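Local coordinates for aminoglycoside N(3)-acetyltransferase III (Serratia marcescens, PDB 7LAO), which transfers an acetyl group from acetyl-CoA to the 3-amino group of 2-deoxystreptamine antibiotics such as gentamicin, kanamycin and tobramycin, conferring resistance to them, at residues 240-244 with 245-249; 107-110 with 111-114; 210-213 with 214-218; 249-253 with 254-258. All blocks are in the same frame, centred on the assembly; numbering follows the deposited sequence.

Contact 1 (240-244 with 245-249)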
loop_
_atom_site.group_PDB
_atom_site.type_symbol
_atom_site.label_atom_id
_atom_site.label_comp_id
_atom_site.label_asym_id
_atom_site.label_seq_id
_atom_site.Cartn_x
_atom_site.Cartn_y
_atom_site.Cartn_z
ATOM N N GLU A 240 7.250 18.204 -1.638
ATOM C CA GLU A 240 6.192 18.490 -0.664
ATOM C C GLU A 240 5.305 19.591 -1.202
ATOM O O GLU A 240 5.775 20.489 -1.904
ATOM C CB GLU A 240 6.764 18.993 0.716
ATOM C CG GLU A 240 7.762 17.989 1.371
ATOM C CD GLU A 240 8.257 18.403 2.741
ATOM O OE1 GLU A 240 7.595 19.229 3.411
ATOM O OE2 GLU A 240 9.327 17.905 3.164
ATOM N N GLY A 241 4.027 19.564 -0.814
ATOM C CA GLY A 241 3.141 20.663 -1.148
ATOM C C GLY A 241 1.746 20.284 -0.703
ATOM O O GLY A 241 1.508 19.169 -0.225
ATOM N N ILE A 242 0.801 21.197 -0.946
ATOM C CA ILE A 242 -0.567 20.981 -0.490
ATOM C C ILE A 242 -1.374 20.419 -1.637
ATOM O O ILE A 242 -1.272 20.912 -2.756
ATOM C CB ILE A 242 -1.214 22.290 0.010
ATOM C CG1 ILE A 242 -0.436 22.855 1.198
ATOM C CG2 ILE A 242 -2.689 22.049 0.378
ATOM C CD1 ILE A 242 -0.446 21.906 2.362
ATOM N N VAL A 243 -2.250 19.462 -1.351
ATOM C CA VAL A 243 -3.214 18.977 -2.329
ATOM C C VAL A 243 -4.576 19.061 -1.674
ATOM O O VAL A 243 -4.825 18.364 -0.690
ATOM C CB VAL A 243 -2.902 17.542 -2.794
ATOM C CG1 VAL A 243 -3.957 17.137 -3.821
ATOM C CG2 VAL A 243 -1.457 17.468 -3.339
ATOM N N GLY A 244 -5.443 19.924 -2.195
ATOM C CA GLY A 244 -6.691 20.160 -1.493
ATOM C C GLY A 244 -6.341 20.997 -0.275
ATOM O O GLY A 244 -5.808 22.093 -0.432
ATOM N N ARG A 245 -6.557 20.484 0.933
ATOM C CA ARG A 245 -6.017 21.111 2.134
ATOM C C ARG A 245 -5.039 20.192 2.866
ATOM O O ARG A 245 -4.766 20.405 4.043
ATOM C CB ARG A 245 -7.164 21.540 3.049
ATOM C CG ARG A 245 -8.002 22.579 2.367
ATOM C CD ARG A 245 -9.357 22.825 3.058
ATOM N NE ARG A 245 -9.943 24.034 2.516
ATOM C CZ ARG A 245 -10.890 24.106 1.578
ATOM N NH1 ARG A 245 -11.409 23.012 1.041
ATOM N NH2 ARG A 245 -11.339 25.297 1.193
ATOM N N ALA A 246 -4.497 19.146 2.187
ATOM C CA ALA A 246 -3.672 18.175 2.901
ATOM C C ALA A 246 -2.200 18.401 2.614
ATOM O O ALA A 246 -1.822 18.414 1.430
ATOM C CB ALA A 246 -4.031 16.740 2.511
ATOM N N PRO A 247 -1.341 18.523 3.642
ATOM C CA PRO A 247 0.116 18.413 3.414
ATOM C C PRO A 247 0.451 17.096 2.724
ATOM O O PRO A 247 -0.007 16.023 3.138
ATOM C CB PRO A 247 0.713 18.442 4.819
ATOM C CG PRO A 247 -0.425 18.107 5.736
ATOM C CD PRO A 247 -1.661 18.676 5.072
ATOM N N SER A 248 1.251 17.170 1.678
ATOM C CA SER A 248 1.393 15.995 0.833
ATOM C C SER A 248 2.851 15.793 0.444
ATOM O O SER A 248 3.647 16.741 0.458
ATOM C CB SER A 248 0.488 16.080 -0.407
ATOM O OG SER A 248 -0.889 15.980 -0.032
ATOM N N TYR A 249 3.191 14.535 0.131
ATOM C CA TYR A 249 4.553 14.141 -0.248
ATOM C C TYR A 249 4.510 13.335 -1.532
ATOM O O TYR A 249 3.582 12.535 -1.754
ATOM C CB TYR A 249 5.228 13.249 0.785
ATOM C CG TYR A 249 5.469 13.873 2.131
ATOM C CD1 TYR A 249 4.422 14.055 3.039
ATOM C CD2 TYR A 249 6.769 14.258 2.509
ATOM C CE1 TYR A 249 4.655 14.619 4.293
ATOM C CE2 TYR A 249 6.999 14.814 3.752
ATOM C CZ TYR A 249 5.961 14.992 4.641
ATOM O OH TYR A 249 6.193 15.553 5.864
#
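Glu240 faces Tyr249 across a tight antiparallel hairpin, the two forming a non-hydrogen-bonded pair with CA atoms 4.7 Å apart. Their side chains run alongside each other in the same direction: Glu240 CG is anti to its own carbonyl carbon (chi1 -57°) and the chain beyond it is extended, which carries OE2 to 3.9 Å from Tyr249 CE2. OE2 approaches the ring obliquely, the carboxylate turned 41° from the ring plane, and is hydrogen-bonded to NE2 of His238. Gly241 comes next, paired with Ser248: its N donates to Ser248 O at 3.1 Å, whereas the return bond from Ser248 N is weak, bent to 125° at the hydrogen. Ile242 lies on the same face as Glu240 and lays CD1 against the backbone of Pro247, 3.7 Å from Pro247 CA. Val243 turns to the other face, where CG2 rests 3.7 Å from Ser248 OG. It forms the straighter pair of backbone bonds, Val243 N to Ala246 O and Ala246 N to Val243 O, both 3.0 Å, closing a type II' turn. Gly244 takes the positive phi of the first corner of that turn, and its N is bound by Asp12 OD2 of helix 6-16. Arg245, at the second corner, bonds through NH2 to Gln1 O. The face carrying Val243, Ala246 and Ser248 is therefore the inner one, with Val243 packed on helix 6-16, while Glu240 and Ile242 lie on the other, exposed face. Ala246 O is gripped from opposite faces of its plane by Val243 N and Ser248 OG, and the hydroxyl of the buried serine thus finds an acceptor in the hairpin's own backbone.

Contact 2 (107-110 with 111-114)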
loop_
_atom_site.group_PDB
_atom_site.type_symbol
_atom_site.label_atom_id
_atom_site.label_comp_id
_atom_site.label_asym_id
_atom_site.label_seq_id
_atom_site.Cartn_x
_atom_site.Cartn_y
_atom_site.Cartn_z
ATOM N N LEU A 107 -11.052 1.059 -6.695
ATOM C CA LEU A 107 -11.699 -0.167 -7.128
ATOM C C LEU A 107 -12.872 0.109 -8.068
ATOM O O LEU A 107 -13.104 -0.655 -9.012
ATOM C CB LEU A 107 -12.161 -0.981 -5.918
ATOM C CG LEU A 107 -10.971 -1.766 -5.329
ATOM C CD1 LEU A 107 -11.271 -2.248 -3.934
ATOM C CD2 LEU A 107 -10.554 -3.003 -6.235
ATOM N N GLU A 108 -13.590 1.208 -7.857
ATOM C CA GLU A 108 -14.736 1.533 -8.714
ATOM C C GLU A 108 -14.337 2.238 -10.014
ATOM O O GLU A 108 -15.195 2.396 -10.891
ATOM C CB GLU A 108 -15.750 2.381 -7.921
ATOM C CG GLU A 108 -16.350 1.582 -6.770
ATOM C CD GLU A 108 -17.333 2.390 -5.896
ATOM O OE1 GLU A 108 -17.548 3.597 -6.167
ATOM O OE2 GLU A 108 -17.868 1.811 -4.921
ATOM N N ALA A 109 -13.057 2.586 -10.186
ATOM C CA ALA A 109 -12.573 3.280 -11.377
ATOM C C ALA A 109 -12.634 2.341 -12.579
ATOM O O ALA A 109 -12.574 1.134 -12.399
ATOM C CB ALA A 109 -11.111 3.713 -11.186
ATOM N N PRO A 110 -12.712 2.873 -13.801
ATOM C CA PRO A 110 -12.939 2.001 -14.960
ATOM C C PRO A 110 -11.765 1.054 -15.186
ATOM O O PRO A 110 -10.593 1.458 -15.185
ATOM C CB PRO A 110 -13.150 2.975 -16.131
ATOM C CG PRO A 110 -12.900 4.389 -15.552
ATOM C CD PRO A 110 -13.106 4.273 -14.075
ATOM N N ASP A 111 -12.098 -0.228 -15.288
ATOM C CA ASP A 111 -11.116 -1.266 -15.628
ATOM C C ASP A 111 -10.078 -1.462 -14.526
ATOM O O ASP A 111 -9.021 -2.055 -14.760
ATOM C CB ASP A 111 -10.467 -0.939 -16.984
ATOM C CG ASP A 111 -11.565 -0.882 -18.144
ATOM O OD1 ASP A 111 -12.015 -1.971 -18.586
ATOM O OD2 ASP A 111 -11.991 0.228 -18.567
ATOM N N ALA A 112 -10.407 -1.046 -13.301
ATOM C CA ALA A 112 -9.534 -1.324 -12.169
ATOM C C ALA A 112 -9.455 -2.828 -11.948
ATOM O O ALA A 112 -10.372 -3.569 -12.288
ATOM C CB ALA A 112 -10.027 -0.634 -10.885
ATOM N N ARG A 113 -8.316 -3.289 -11.417
ATOM C CA ARG A 113 -8.131 -4.700 -11.103
ATOM C C ARG A 113 -7.648 -4.802 -9.666
ATOM O O ARG A 113 -7.129 -3.839 -9.101
ATOM C CB ARG A 113 -7.119 -5.369 -12.052
ATOM C CG ARG A 113 -7.290 -4.951 -13.521
ATOM C CD ARG A 113 -6.407 -5.832 -14.490
ATOM N NE ARG A 113 -6.834 -7.232 -14.453
ATOM C CZ ARG A 113 -7.802 -7.778 -15.198
ATOM N NH1 ARG A 113 -8.508 -7.053 -16.065
ATOM N NH2 ARG A 113 -8.080 -9.069 -15.045
ATOM N N ARG A 114 -7.828 -5.973 -9.075
ATOM C CA ARG A 114 -7.504 -6.168 -7.667
ATOM C C ARG A 114 -6.703 -7.445 -7.527
ATOM O O ARG A 114 -6.986 -8.426 -8.207
ATOM C CB ARG A 114 -8.763 -6.277 -6.779
ATOM C CG ARG A 114 -8.464 -6.154 -5.310
ATOM C CD ARG A 114 -9.740 -6.373 -4.511
ATOM N NE ARG A 114 -9.593 -6.090 -3.074
ATOM C CZ ARG A 114 -10.645 -6.022 -2.259
ATOM N NH1 ARG A 114 -11.850 -6.172 -2.775
ATOM N NH2 ARG A 114 -10.507 -5.767 -0.958
#
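Leu107 and Arg114 make the main apolar contact, across a turn that reverses the chain: the end-to-end directions of 107-110 and 111-114 differ by 160°. The leucine branches divide the work. CD2 sits against the aliphatic part of the arginine, 3.8 Å from Arg114 CB and nearly as close to CG and CD, while CD1 lies over one face of the guanidinium, 4.0 Å above its plane and displaced toward the rim. Arg114 can present this whole length because its CG is anti to the backbone N (chi1 -167°) and the chain stays extended as far as NE. A smaller methyl contact adds to it, with Ala109 CB 4.5 Å from Ala112 CB.

The polar part is a single backbone bond, Ala112 N to Ala109 O at 3.2 Å, in which the donor stands above the carbonyl plane. It closes a type II turn whose corners are Pro110 and Asp111, the latter with positive phi (67°). The charged end of Arg114 is held by several acceptors: NH2 by Ser62 O and Gly94 O, NH1 by Ser93 O and Leu90 O, and NE by Ser121 OG, which should fix the plane on which Leu107 rests.

The turn thus connects the end of helix 102-108 to strand 113-114, an outermost strand of the mixed sheet, and Leu107, Ala109 and Ala112 all pack on the adjoining strand 122-125.

Contact 3 (210-213 with 214-218); sequences NGIL and DCFAV
Leu213 and Ile212 both lie alongside Phe216, their side chains pointing the same way as the ring. Leu213 CB comes to 3.9 Å from Phe216 CD2, and its CD1 reaches 4.1 Å from Phe216 CE2. Ile212 CG2 also reaches Phe216 CD2, at 4.0 Å; this methyl, set between the backbone N and the carbonyl carbon, is the isoleucine branch that meets the ring. Both approaches are oblique. Over one face of the ring stands Cys215 SG, 4.0 Å above the plane and offset toward the rim. Phe268 of helix 253-268 also meets the ring, with planes at about 70°, and Ala224 of helix 224-233 touches both Ile212 and Phe216.

Outside this cluster, Ala217 CB sits 3.6 Å from Asn210 O. Gly211 is folded close against the same turn, its CA 3.7 Å from Phe216 O and 4.0 Å from Ala217 CB; this close packing, together with an unusual backbone conformation (phi 117°), suits a residue without a side chain.

Toward the polar edge, Leu213 O accepts a weak bond from Phe216 N at 3.1 Å, bent to 133° at the hydrogen. Asp214 O receives Ala217 N, and Asp214 OD1 forms a salt bridge with Arg184.

The segment thus makes two overlapping turns with i to i+3 bonds, in the loop between strand 200-207 and helix 224-233.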
loop_
_atom_site.group_PDB
_atom_site.type_symbol
_atom_site.label_atom_id
_atom_site.label_comp_id
_atom_site.label_asym_id
_atom_site.label_seq_id
_atom_site.Cartn_x
_atom_site.Cartn_y
_atom_site.Cartn_z
ATOM N N ASN A 210 4.451 -5.375 11.145
ATOM C CA ASN A 210 4.392 -4.453 12.269
ATOM C C ASN A 210 5.698 -4.531 13.047
ATOM O O ASN A 210 5.702 -4.832 14.247
ATOM C CB ASN A 210 3.176 -4.748 13.160
ATOM C CG ASN A 210 1.886 -4.748 12.384
ATOM O OD1 ASN A 210 1.444 -3.712 11.881
ATOM N ND2 ASN A 210 1.265 -5.909 12.287
ATOM N N GLY A 211 6.811 -4.272 12.353
ATOM C CA GLY A 211 8.124 -4.285 12.964
ATOM C C GLY A 211 9.053 -5.337 12.397
ATOM O O GLY A 211 8.951 -6.511 12.751
ATOM N N ILE A 212 10.001 -4.924 11.553
ATOM C CA ILE A 212 10.899 -5.894 10.920
ATOM C C ILE A 212 11.956 -6.382 11.897
ATOM O O ILE A 212 12.511 -7.471 11.729
ATOM C CB ILE A 212 11.525 -5.254 9.671
ATOM C CG1 ILE A 212 12.255 -6.302 8.832
ATOM C CG2 ILE A 212 12.342 -4.006 10.054
ATOM C CD1 ILE A 212 11.295 -7.372 8.243
ATOM N N LEU A 213 12.257 -5.594 12.925
ATOM C CA LEU A 213 13.213 -5.977 13.961
ATOM C C LEU A 213 12.568 -5.699 15.304
ATOM O O LEU A 213 11.573 -4.991 15.385
ATOM C CB LEU A 213 14.533 -5.201 13.836
ATOM C CG LEU A 213 15.401 -5.535 12.628
ATOM C CD1 LEU A 213 16.484 -4.477 12.490
ATOM C CD2 LEU A 213 16.004 -6.844 12.858
ATOM N N ASP A 214 13.145 -6.257 16.366
ATOM C CA ASP A 214 12.545 -6.113 17.687
ATOM C C ASP A 214 12.373 -4.654 18.078
ATOM O O ASP A 214 11.318 -4.261 18.588
ATOM C CB ASP A 214 13.398 -6.835 18.715
ATOM C CG ASP A 214 13.202 -8.315 18.667
ATOM O OD1 ASP A 214 12.304 -8.749 17.922
ATOM O OD2 ASP A 214 13.946 -9.045 19.348
ATOM N N CYS A 215 13.390 -3.828 17.836
ATOM C CA CYS A 215 13.309 -2.443 18.282
ATOM C C CYS A 215 12.259 -1.652 17.513
ATOM O O CYS A 215 11.748 -0.655 18.032
ATOM C CB CYS A 215 14.678 -1.778 18.168
ATOM S SG CYS A 215 15.378 -1.831 16.508
ATOM N N PHE A 216 11.897 -2.080 16.312
ATOM C CA PHE A 216 10.874 -1.390 15.532
ATOM C C PHE A 216 9.464 -1.894 15.806
ATOM O O PHE A 216 8.516 -1.406 15.184
ATOM C CB PHE A 216 11.175 -1.537 14.041
ATOM C CG PHE A 216 12.400 -0.815 13.611
ATOM C CD1 PHE A 216 12.502 0.563 13.796
ATOM C CD2 PHE A 216 13.450 -1.506 13.020
ATOM C CE1 PHE A 216 13.627 1.250 13.395
ATOM C CE2 PHE A 216 14.589 -0.830 12.607
ATOM C CZ PHE A 216 14.688 0.552 12.803
ATOM N N ALA A 217 9.312 -2.872 16.688
ATOM C CA ALA A 217 8.028 -3.499 16.952
ATOM C C ALA A 217 7.441 -3.061 18.286
ATOM O O ALA A 217 6.412 -3.599 18.717
ATOM C CB ALA A 217 8.178 -5.023 16.909
ATOM N N VAL A 218 8.078 -2.107 18.947
ATOM C CA VAL A 218 7.585 -1.611 20.222
ATOM C C VAL A 218 6.452 -0.633 19.971
ATOM O O VAL A 218 6.494 0.158 19.021
ATOM C CB VAL A 218 8.719 -0.949 21.016
ATOM C CG1 VAL A 218 8.329 -0.859 22.481
ATOM C CG2 VAL A 218 10.018 -1.727 20.831
#

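Contact 4 (249-253 with 254-258)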
loop_
_atom_site.group_PDB
_atom_site.type_symbol
_atom_site.label_atom_id
_atom_site.label_comp_id
_atom_site.label_asym_id
_atom_site.label_seq_id
_atom_site.Cartn_x
_atom_site.Cartn_y
_atom_site.Cartn_z
ATOM N N TYR A 249 3.191 14.535 0.131
ATOM C CA TYR A 249 4.553 14.141 -0.248
ATOM C C TYR A 249 4.510 13.335 -1.532
ATOM O O TYR A 249 3.582 12.535 -1.754
ATOM C CB TYR A 249 5.228 13.249 0.785
ATOM C CG TYR A 249 5.469 13.873 2.131
ATOM C CD1 TYR A 249 4.422 14.055 3.039
ATOM C CD2 TYR A 249 6.769 14.258 2.509
ATOM C CE1 TYR A 249 4.655 14.619 4.293
ATOM C CE2 TYR A 249 6.999 14.814 3.752
ATOM C CZ TYR A 249 5.961 14.992 4.641
ATOM O OH TYR A 249 6.193 15.553 5.864
ATOM N N LEU A 250 5.533 13.515 -2.366
ATOM C CA LEU A 250 5.719 12.646 -3.518
ATOM C C LEU A 250 7.181 12.147 -3.500
ATOM O O LEU A 250 8.128 12.954 -3.510
ATOM C CB LEU A 250 5.359 13.351 -4.842
ATOM C CG LEU A 250 5.461 12.489 -6.133
ATOM C CD1 LEU A 250 4.471 11.330 -6.201
ATOM C CD2 LEU A 250 5.372 13.378 -7.397
ATOM N N PHE A 251 7.337 10.831 -3.389
ATOM C CA PHE A 251 8.624 10.115 -3.316
ATOM C C PHE A 251 8.850 9.240 -4.542
ATOM O O PHE A 251 7.940 8.527 -4.997
ATOM C CB PHE A 251 8.653 9.182 -2.103
ATOM C CG PHE A 251 8.439 9.840 -0.805
ATOM C CD1 PHE A 251 9.447 10.595 -0.245
ATOM C CD2 PHE A 251 7.248 9.664 -0.087
ATOM C CE1 PHE A 251 9.306 11.212 1.004
ATOM C CE2 PHE A 251 7.086 10.293 1.183
ATOM C CZ PHE A 251 8.102 11.041 1.716
ATOM N N GLU A 252 10.099 9.203 -5.027
ATOM C CA GLU A 252 10.499 8.262 -6.072
ATOM C C GLU A 252 10.730 6.902 -5.439
ATOM O O GLU A 252 11.580 6.776 -4.531
ATOM C CB GLU A 252 11.771 8.748 -6.763
ATOM C CG GLU A 252 12.096 8.036 -8.009
ATOM C CD GLU A 252 13.591 7.795 -8.180
ATOM O OE1 GLU A 252 14.011 6.612 -8.226
ATOM O OE2 GLU A 252 14.342 8.797 -8.259
ATOM N N ALA A 253 10.016 5.863 -5.920
ATOM C CA ALA A 253 10.008 4.613 -5.158
ATOM C C ALA A 253 11.363 3.892 -5.213
ATOM O O ALA A 253 11.796 3.336 -4.210
ATOM C CB ALA A 253 8.929 3.619 -5.648
ATOM N N GLN A 254 12.015 3.870 -6.365
ATOM C CA GLN A 254 13.315 3.179 -6.433
ATOM C C GLN A 254 14.313 3.809 -5.465
ATOM O O GLN A 254 15.123 3.119 -4.832
ATOM C CB GLN A 254 13.838 3.191 -7.872
ATOM C CG GLN A 254 13.005 2.266 -8.810
ATOM C CD GLN A 254 13.395 2.218 -10.325
ATOM O OE1 GLN A 254 13.979 3.142 -10.892
ATOM N NE2 GLN A 254 13.004 1.127 -10.977
ATOM N N ASP A 255 14.268 5.125 -5.356
ATOM C CA ASP A 255 15.262 5.854 -4.570
ATOM C C ASP A 255 15.032 5.680 -3.075
ATOM O O ASP A 255 15.978 5.398 -2.329
ATOM C CB ASP A 255 15.243 7.321 -4.957
ATOM C CG ASP A 255 16.573 8.015 -4.594
ATOM O OD1 ASP A 255 16.551 8.929 -3.797
ATOM O OD2 ASP A 255 17.626 7.589 -5.061
ATOM N N ILE A 256 13.779 5.710 -2.632
ATOM C CA ILE A 256 13.554 5.563 -1.202
ATOM C C ILE A 256 13.748 4.127 -0.761
ATOM O O ILE A 256 14.158 3.869 0.389
ATOM C CB ILE A 256 12.173 6.099 -0.801
ATOM C CG1 ILE A 256 12.191 6.433 0.688
ATOM C CG2 ILE A 256 11.011 5.069 -1.229
ATOM C CD1 ILE A 256 10.978 7.229 1.117
ATOM N N VAL A 257 13.491 3.161 -1.653
ATOM C CA VAL A 257 13.775 1.780 -1.328
ATOM C C VAL A 257 15.286 1.575 -1.250
ATOM O O VAL A 257 15.793 0.911 -0.342
ATOM C CB VAL A 257 13.101 0.857 -2.367
ATOM C CG1 VAL A 257 13.734 -0.554 -2.370
ATOM C CG2 VAL A 257 11.623 0.777 -2.051
ATOM N N SER A 258 16.029 2.121 -2.210
ATOM C CA SER A 258 17.495 1.969 -2.180
ATOM C C SER A 258 18.083 2.626 -0.922
ATOM O O SER A 258 18.914 2.039 -0.216
ATOM C CB SER A 258 18.081 2.600 -3.434
ATOM O OG SER A 258 19.488 2.524 -3.393
#
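Glu252 O takes Ile256 N at 3.1 Å in a fairly straight bond (161° at the hydrogen), together with a weak one from Asp255 N, at the point where strand passes into helix. The axes of strand 249-252 and helix 254-258 lie 75° apart and approach to 6.7 Å, and Glu252 is the N-cap residue. Ala253 O continues the helical pattern with Val257 N at 3.1 Å.

Among the side chains, Ile256 CD1 makes a CH-pi contact with Phe251, 4.2 Å from the ring centroid and 23° off the normal. The extended isoleucine, with CG1 anti to the backbone N, carries this methyl over the ring. Glu252, bent at chi2, folds its carboxylate back over the first turn, placing OE1 3.4 Å from Gln254 CB and OE2 3.7 Å from Asp255 CB. Glu252 OE2 and Asp255 OD2 are 4.7 Å apart, a proximity of like charges that the salt bridge from Arg237 to Asp255 OD1 would probably ease; Tyr232 OH bonds to OD1 as well.

The apolar side of the junction packs on several helices: Phe251 and Ile256 both meet Tyr232 of helix 224-233, Val257 packs on helices 147-153 and 170-177, and Phe251 also touches Leu160 of strand 157-161.

Overall arrangement
Along the chain the order is contact 2, contact 3, contact 1 and contact 4. The last two are continuous: they share Tyr249 and strand 246-252, which leaves the hairpin of contact 1 and enters helix 253-268 at contact 4, with centres about 17 Å apart. Contacts 1 and 2 are turns at the two outermost strands of the mixed sheet, 239-243 and 113-114, and their centres are about 25 Å apart. Contact 3 lies off this sheet, about 34 Å from contact 2 between centres and on the opposite side of the chain's centre. It is a loop turn beside Phe268, near the end of helix 253-268, whereas contact 4 is the junction that starts that helix.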